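Local coordinates for protein alginate lyase (Paenibacillus sp. FPU-7, PDB 6KFN) that breaks down alginate, cutting the polysaccharide chain by a lyase (beta-elimination) reaction, and is built on a right-handed parallel beta-helix, at residues G71-S74 with L75-T78; A180-H183 with I184-K187; I237-A240 with F241-H244. All coordinates share one frame; numbering follows the deposited sequence. Where two conformers were deposited one is given.

All three contacts sit where the chain enters a strand of one parallel sheet of the beta-helix, and in each the main pair lies three residues apart. Contact 1, on strand 73-77, is only partly buried and is a matter of aromatic packing. Contacts 2 and 3, on strands 184-186 and 241-243, are buried, and each holds part of a sodium site. In contact 2 both key carboxylates bind the metal directly; in contact 3 one amide binds a second sodium ion while an aspartate holds that amide by its nitrogen. The centres of contacts 2 and 3 are about 10 Å apart, whereas those of contacts 1 and 3 lie about 29 Å apart, on opposite sides of the chain's centre.

Contact 1: G71-S74 with L75-T78; sequences GGYS and LYVT
Tyr73 holds its CG in the crowded position between the backbone N and the carbonyl carbon (chi1 41°), which sends its ring forward along the chain to Tyr76. The Tyr76 backbone points CB at the first ring, and CG opposite the backbone N (chi1 -178°) leads the phenol away from it. The result is a CH-pi contact: Tyr76 CB stands over one face of Tyr73, 3.5 Å from the ring centroid and displaced toward the rim. The closest approach is to Tyr73 CE1, at 3.4 Å from Tyr76 CB, with Tyr73 CZ and CD1 both at 3.6 Å from that carbon. The two rings themselves neither stack nor meet edge to face; their planes are inclined by 44°, with centroids 5.3 Å apart. Just past the strand's end, the methyl CG2 of Thr78 covers part of one face of Tyr76, 3.4 Å above its plane.

The polar ends are tied elsewhere. Tyr76 OH hydrogen-bonds to Asp99, and Tyr73 OH has a weak bond to Lys40, each on a neighbouring strand of the same sheet. At the corner, Ser74 OG is bonded to the carbonyl oxygen of Thr90. Leu75, between the tyrosines, turns away from this pair and packs with Val77 against Ile84 of strand 82-85. The two tyrosines thus lie on the other side of the strand from these apolar residues, flanking a corner of the coil at Ser74, a pattern that fits the outer surface of a parallel beta-helix.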
loop_
_atom_site.group_PDB
_atom_site.type_symbol
_atom_site.label_atom_id
_atom_site.label_comp_id
_atom_site.label_asym_id
_atom_site.label_seq_id
_atom_site.Cartn_x
_atom_site.Cartn_y
_atom_site.Cartn_z
ATOM N N GLY A 71 -14.295 1.156 -11.970
ATOM C CA GLY A 71 -13.617 2.269 -12.599
ATOM C C GLY A 71 -13.094 3.305 -11.631
ATOM O O GLY A 71 -13.442 3.331 -10.456
ATOM N N GLY A 72 -12.224 4.162 -12.146
ATOM C CA GLY A 72 -11.801 5.308 -11.389
ATOM C C GLY A 72 -10.982 4.989 -10.157
ATOM O O GLY A 72 -10.294 3.992 -10.052
ATOM N N TYR A 73 -11.048 5.890 -9.212
ATOM C CA TYR A 73 -10.240 5.849 -8.002
ATOM C C TYR A 73 -11.009 6.603 -6.946
ATOM O O TYR A 73 -11.873 7.447 -7.244
ATOM C CB TYR A 73 -8.892 6.491 -8.247
ATOM C CG TYR A 73 -9.015 7.718 -9.077
ATOM C CD1 TYR A 73 -9.402 8.904 -8.535
ATOM C CD2 TYR A 73 -8.697 7.681 -10.435
ATOM C CE1 TYR A 73 -9.498 10.061 -9.304
ATOM C CE2 TYR A 73 -8.780 8.814 -11.223
ATOM C CZ TYR A 73 -9.189 9.999 -10.665
ATOM O OH TYR A 73 -9.287 11.137 -11.407
ATOM N N SER A 74 -10.701 6.325 -5.695
ATOM C CA SER A 74 -11.274 7.159 -4.664
ATOM C C SER A 74 -10.561 8.507 -4.600
ATOM O O SER A 74 -11.190 9.562 -4.482
ATOM C CB SER A 74 -11.235 6.512 -3.301
ATOM O OG SER A 74 -11.728 5.164 -3.308
ATOM N N LEU A 75 -9.232 8.484 -4.718
ATOM C CA LEU A 75 -8.415 9.687 -4.680
ATOM C C LEU A 75 -7.195 9.458 -5.556
ATOM O O LEU A 75 -6.530 8.432 -5.445
ATOM C CB LEU A 75 -8.009 9.980 -3.235
ATOM C CG LEU A 75 -7.195 11.257 -2.999
ATOM C CD1 LEU A 75 -8.021 12.535 -3.349
ATOM C CD2 LEU A 75 -6.698 11.321 -1.577
ATOM N N TYR A 76 -6.888 10.451 -6.400
ATOM C CA TYR A 76 -5.736 10.418 -7.309
ATOM C C TYR A 76 -4.847 11.593 -6.926
ATOM O O TYR A 76 -5.259 12.747 -7.081
ATOM C CB TYR A 76 -6.203 10.539 -8.757
ATOM C CG TYR A 76 -5.131 10.485 -9.810
ATOM C CD1 TYR A 76 -3.992 9.726 -9.674
ATOM C CD2 TYR A 76 -5.258 11.200 -10.985
ATOM C CE1 TYR A 76 -3.044 9.634 -10.694
ATOM C CE2 TYR A 76 -4.330 11.119 -12.003
ATOM C CZ TYR A 76 -3.219 10.348 -11.852
ATOM O OH TYR A 76 -2.317 10.297 -12.875
ATOM N N VAL A 77 -3.639 11.316 -6.433
ATOM C CA VAL A 77 -2.724 12.332 -5.929
ATOM C C VAL A 77 -1.578 12.455 -6.924
ATOM O O VAL A 77 -0.867 11.486 -7.175
ATOM C CB VAL A 77 -2.193 11.967 -4.533
ATOM C CG1 VAL A 77 -1.340 13.126 -4.001
ATOM C CG2 VAL A 77 -3.319 11.627 -3.566
ATOM N N THR A 78 -1.381 13.674 -7.455
ATOM C CA THR A 78 -0.339 13.978 -8.413
ATOM C C THR A 78 0.538 15.131 -7.983
ATOM O O THR A 78 1.434 15.508 -8.739
ATOM C CB THR A 78 -0.895 14.220 -9.822
ATOM O OG1 THR A 78 -1.887 15.238 -9.747
ATOM C CG2 THR A 78 -1.495 12.963 -10.411
#

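Contact 2: A180-H183 with I184-K187; sequences AAEH and IDIK. With NA (sodium ion), chain B.
The carboxylates of Glu182 and Asp185, their planes 39° apart, turn one oxygen each onto the same sodium ion, and Lys187 NZ comes to the aspartate from above its plane, 41° out of it. Glu182 OE1 and Asp185 OD2 each lie 2.5 Å from the sodium ion, with 3.5 Å between these two oxygens, so the metal bridges acids that would otherwise be poor neighbours. A bend at chi2 of Glu182 (88°) turns its carboxylate toward the ion, beside Asp185.

Three waters and Glu147 OE2 bring the ligands to six. Two of the waters are also held by side chains: water 1 donates to Glu182 OE2 at 2.5 Å, and water 2 accepts from Lys187 NZ at 3.2 Å. That ammonium also makes a salt bridge to Asp185 OD2, 2.8 Å from Lys187 NZ, so OD2 is shared between metal and lysine. The other oxygen, Asp185 OD1, pairs with Lys218 of the next coil. Sodium and lysines together probably offset much of the negative charge gathered here.

His183 and Ile184 turn from the ion and rest on Ile175. What remains on the metal side is a hydrated sodium site on a parallel beta-helix, drawing Glu147 from one coil and Glu182 and Asp185 from the next.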
loop_
_atom_site.group_PDB
_atom_site.type_symbol
_atom_site.label_atom_id
_atom_site.label_comp_id
_atom_site.label_asym_id
_atom_site.label_seq_id
_atom_site.Cartn_x
_atom_site.Cartn_y
_atom_site.Cartn_z
ATOM N N ALA A 180 -7.029 -9.755 -2.149
ATOM C CA ALA A 180 -7.011 -10.905 -3.024
ATOM C C ALA A 180 -5.617 -11.250 -3.545
ATOM O O ALA A 180 -5.360 -12.426 -3.862
ATOM C CB ALA A 180 -7.927 -10.681 -4.232
ATOM N N ALA A 181 -4.738 -10.275 -3.720
ATOM C CA ALA A 181 -3.380 -10.524 -4.157
ATOM C C ALA A 181 -2.435 -10.317 -2.975
ATOM O O ALA A 181 -2.849 -10.447 -1.830
ATOM C CB ALA A 181 -3.044 -9.710 -5.417
ATOM N N GLU A 182 -1.146 -10.053 -3.248
ATOM C CA GLU A 182 -0.261 -9.826 -2.114
ATOM C C GLU A 182 -0.770 -8.662 -1.282
ATOM O O GLU A 182 -1.291 -7.675 -1.793
ATOM C CB GLU A 182 1.179 -9.495 -2.535
ATOM C CG GLU A 182 1.894 -10.570 -3.322
ATOM C CD GLU A 182 1.697 -10.504 -4.816
ATOM O OE1 GLU A 182 0.909 -9.713 -5.331
ATOM O OE2 GLU A 182 2.444 -11.330 -5.472
ATOM N N HIS A 183 -0.519 -8.733 0.020
ATOM C CA HIS A 183 -0.723 -7.556 0.857
ATOM C C HIS A 183 0.136 -6.406 0.397
ATOM O O HIS A 183 -0.338 -5.266 0.343
ATOM C CB HIS A 183 -0.514 -7.908 2.337
ATOM C CG HIS A 183 -1.625 -8.743 2.857
ATOM N ND1 HIS A 183 -1.828 -8.932 4.211
ATOM C CD2 HIS A 183 -2.665 -9.332 2.208
ATOM C CE1 HIS A 183 -2.903 -9.690 4.346
ATOM N NE2 HIS A 183 -3.419 -9.958 3.163
ATOM N N ILE A 184 1.400 -6.681 0.063
ATOM C CA ILE A 184 2.313 -5.671 -0.437
ATOM C C ILE A 184 3.110 -6.297 -1.585
ATOM O O ILE A 184 3.735 -7.339 -1.416
ATOM C CB ILE A 184 3.263 -5.125 0.612
ATOM C CG1 ILE A 184 2.471 -4.650 1.851
ATOM C CG2 ILE A 184 4.118 -3.993 0.043
ATOM C CD1 ILE A 184 3.303 -4.360 3.044
ATOM N N ASP A 185 3.075 -5.636 -2.749
ATOM C CA ASP A 185 3.837 -6.061 -3.933
ATOM C C ASP A 185 4.802 -4.936 -4.250
ATOM O O ASP A 185 4.369 -3.842 -4.602
ATOM C CB ASP A 185 2.897 -6.382 -5.075
ATOM C CG ASP A 185 3.555 -7.077 -6.245
ATOM O OD1 ASP A 185 4.741 -7.341 -6.187
ATOM O OD2 ASP A 185 2.800 -7.393 -7.217
ATOM N N ILE A 186 6.101 -5.192 -4.034
ATOM C CA ILE A 186 7.156 -4.187 -4.200
ATOM C C ILE A 186 7.818 -4.460 -5.547
ATOM O O ILE A 186 8.507 -5.473 -5.690
ATOM C CB ILE A 186 8.152 -4.258 -3.044
ATOM C CG1 ILE A 186 7.455 -4.030 -1.703
ATOM C CG2 ILE A 186 9.276 -3.261 -3.272
ATOM C CD1 ILE A 186 8.321 -4.238 -0.486
ATOM N N LYS A 187 7.595 -3.601 -6.532
ATOM C CA LYS A 187 8.034 -3.903 -7.877
ATOM C C LYS A 187 9.517 -3.657 -8.119
ATOM O O LYS A 187 10.179 -2.806 -7.507
ATOM C CB LYS A 187 7.239 -3.080 -8.895
ATOM C CG LYS A 187 5.757 -3.443 -8.916
ATOM C CD LYS A 187 5.573 -4.921 -9.292
ATOM C CE LYS A 187 4.175 -5.411 -9.435
ATOM N NZ LYS A 187 4.062 -6.880 -9.623
HETATM NA NA NA B . 0.870 -8.868 -7.676
HETATM O O HOH W 1 2.322 -10.726 -7.935
HETATM O O HOH W 2 1.141 -8.165 -9.988
HETATM O O HOH W 3 -0.804 -10.469 -8.300
#

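Contact 3: I237-A240 with F241-H244; sequences IVDA and FQVH. With NA (sodium ion), chain C.
Asp239 and Gln242 flank a corner of the parallel beta-helix, where the chain turns at Ala240 into strand 241-243, and Gln242 carries one ligand of a bound sodium ion. The two ends of its side-chain amide have different tasks. Gln242 OE1 coordinates the sodium ion at 2.4 Å. Gln242 NE2 donates a hydrogen bond to Asp239 OD2 over 2.9 Å, with an N-H...O angle of 157°. The aspartate accepts with its anti lone pair, the one pointing away from OD1, and the acceptor sits only slightly off the amide plane. Carboxylate and amide are steeply turned against each other, at 66°. The glutamine chain is extended beyond CG, which carries the amide out to the metal.

Three waters, Asp212 OD1 and the backbone oxygen of Tyr210 complete six ligands. The ring of His244 lies with its edge toward Gln242 OE1, in plane, its CE1 3.1 Å from that oxygen; His244 ND1 is in turn hydrogen-bonded to Asp216. Asp239 is itself held from the next coil: OD2 also takes a bond from Asn272 ND2, and OD1 one from the backbone N of Tyr269.

On the other side of the corner the contact is apolar. Ala240 CB stands over the centre of one face of Phe241, 4.1 Å from the ring centroid in a CH-pi contact.

Chemically, Asp239 serves as a second-shell residue: by accepting from NE2 it helps fix the rotation of the amide, with OE1 toward the ion. Drawn by a carboxylate at one end and a cation at the other, the amide is probably polarised, with more negative charge on OE1, which would strengthen its bond to sodium.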
loop_
_atom_site.group_PDB
_atom_site.type_symbol
_atom_site.label_atom_id
_atom_site.label_comp_id
_atom_site.label_asym_id
_atom_site.label_seq_id
_atom_site.Cartn_x
_atom_site.Cartn_y
_atom_site.Cartn_z
ATOM N N ILE A 237 -1.708 -19.372 0.361
ATOM C CA ILE A 237 -0.460 -18.740 0.801
ATOM C C ILE A 237 0.580 -19.843 0.910
ATOM O O ILE A 237 0.461 -20.751 1.743
ATOM C CB ILE A 237 -0.664 -18.013 2.131
ATOM C CG1 ILE A 237 -1.661 -16.875 1.954
ATOM C CG2 ILE A 237 0.687 -17.519 2.679
ATOM C CD1 ILE A 237 -2.080 -16.213 3.266
ATOM N N VAL A 238 1.585 -19.779 0.044
ATOM C CA VAL A 238 2.637 -20.775 -0.063
ATOM C C VAL A 238 3.879 -20.413 0.747
ATOM O O VAL A 238 4.589 -21.306 1.204
ATOM C CB VAL A 238 2.973 -20.998 -1.555
ATOM C CG1 VAL A 238 4.237 -21.825 -1.719
ATOM C CG2 VAL A 238 1.763 -21.621 -2.240
ATOM N N ASP A 239 4.172 -19.125 0.906
ATOM C CA ASP A 239 5.309 -18.605 1.646
ATOM C C ASP A 239 4.839 -17.342 2.349
ATOM O O ASP A 239 3.945 -16.662 1.863
ATOM C CB ASP A 239 6.484 -18.241 0.735
ATOM C CG ASP A 239 7.070 -19.395 -0.036
ATOM O OD1 ASP A 239 7.452 -20.402 0.600
ATOM O OD2 ASP A 239 7.162 -19.267 -1.289
ATOM N N ALA A 240 5.490 -16.978 3.466
ATOM C CA ALA A 240 5.205 -15.670 4.066
ATOM C C ALA A 240 5.677 -14.537 3.145
ATOM O O ALA A 240 4.912 -13.634 2.786
ATOM C CB ALA A 240 5.862 -15.532 5.433
ATOM N N PHE A 241 6.974 -14.573 2.796
ATOM C CA PHE A 241 7.612 -13.516 2.031
ATOM C C PHE A 241 8.416 -14.162 0.900
ATOM O O PHE A 241 9.053 -15.199 1.106
ATOM C CB PHE A 241 8.569 -12.679 2.907
ATOM C CG PHE A 241 7.959 -12.199 4.211
ATOM C CD1 PHE A 241 6.784 -11.458 4.232
ATOM C CD2 PHE A 241 8.570 -12.487 5.417
ATOM C CE1 PHE A 241 6.246 -11.003 5.419
ATOM C CE2 PHE A 241 8.042 -12.031 6.621
ATOM C CZ PHE A 241 6.879 -11.301 6.623
ATOM N N GLN A 242 8.382 -13.529 -0.266
ATOM C CA GLN A 242 9.172 -13.954 -1.408
ATOM C C GLN A 242 10.015 -12.806 -1.915
ATOM O O GLN A 242 9.681 -11.633 -1.711
ATOM C CB GLN A 242 8.270 -14.456 -2.544
ATOM C CG GLN A 242 7.450 -15.671 -2.140
ATOM C CD GLN A 242 6.413 -16.075 -3.145
ATOM O OE1 GLN A 242 6.075 -15.332 -4.072
ATOM N NE2 GLN A 242 5.847 -17.248 -2.955
ATOM N N VAL A 243 11.102 -13.165 -2.598
ATOM C CA VAL A 243 11.941 -12.217 -3.315
ATOM C C VAL A 243 12.145 -12.799 -4.716
ATOM O O VAL A 243 12.439 -13.994 -4.836
ATOM C CB VAL A 243 13.300 -11.964 -2.619
ATOM C CG1 VAL A 243 13.977 -10.723 -3.179
ATOM C CG2 VAL A 243 13.150 -11.843 -1.104
ATOM N N HIS A 244 11.962 -11.987 -5.749
ATOM C CA HIS A 244 12.105 -12.442 -7.143
ATOM C C HIS A 244 12.914 -11.444 -7.926
ATOM O O HIS A 244 12.879 -10.242 -7.641
ATOM C CB HIS A 244 10.732 -12.592 -7.829
ATOM C CG HIS A 244 9.889 -13.718 -7.344
ATOM N ND1 HIS A 244 8.947 -13.592 -6.340
ATOM C CD2 HIS A 244 9.808 -14.996 -7.775
ATOM C CE1 HIS A 244 8.331 -14.763 -6.180
ATOM N NE2 HIS A 244 8.839 -15.618 -7.034
HETATM NA NA NA C . 4.224 -15.304 -5.568
HETATM O O HOH W 4 3.290 -13.699 -4.100
HETATM O O HOH W 5 4.983 -13.628 -7.064
HETATM O O HOH W 6 5.140 -16.927 -7.017
#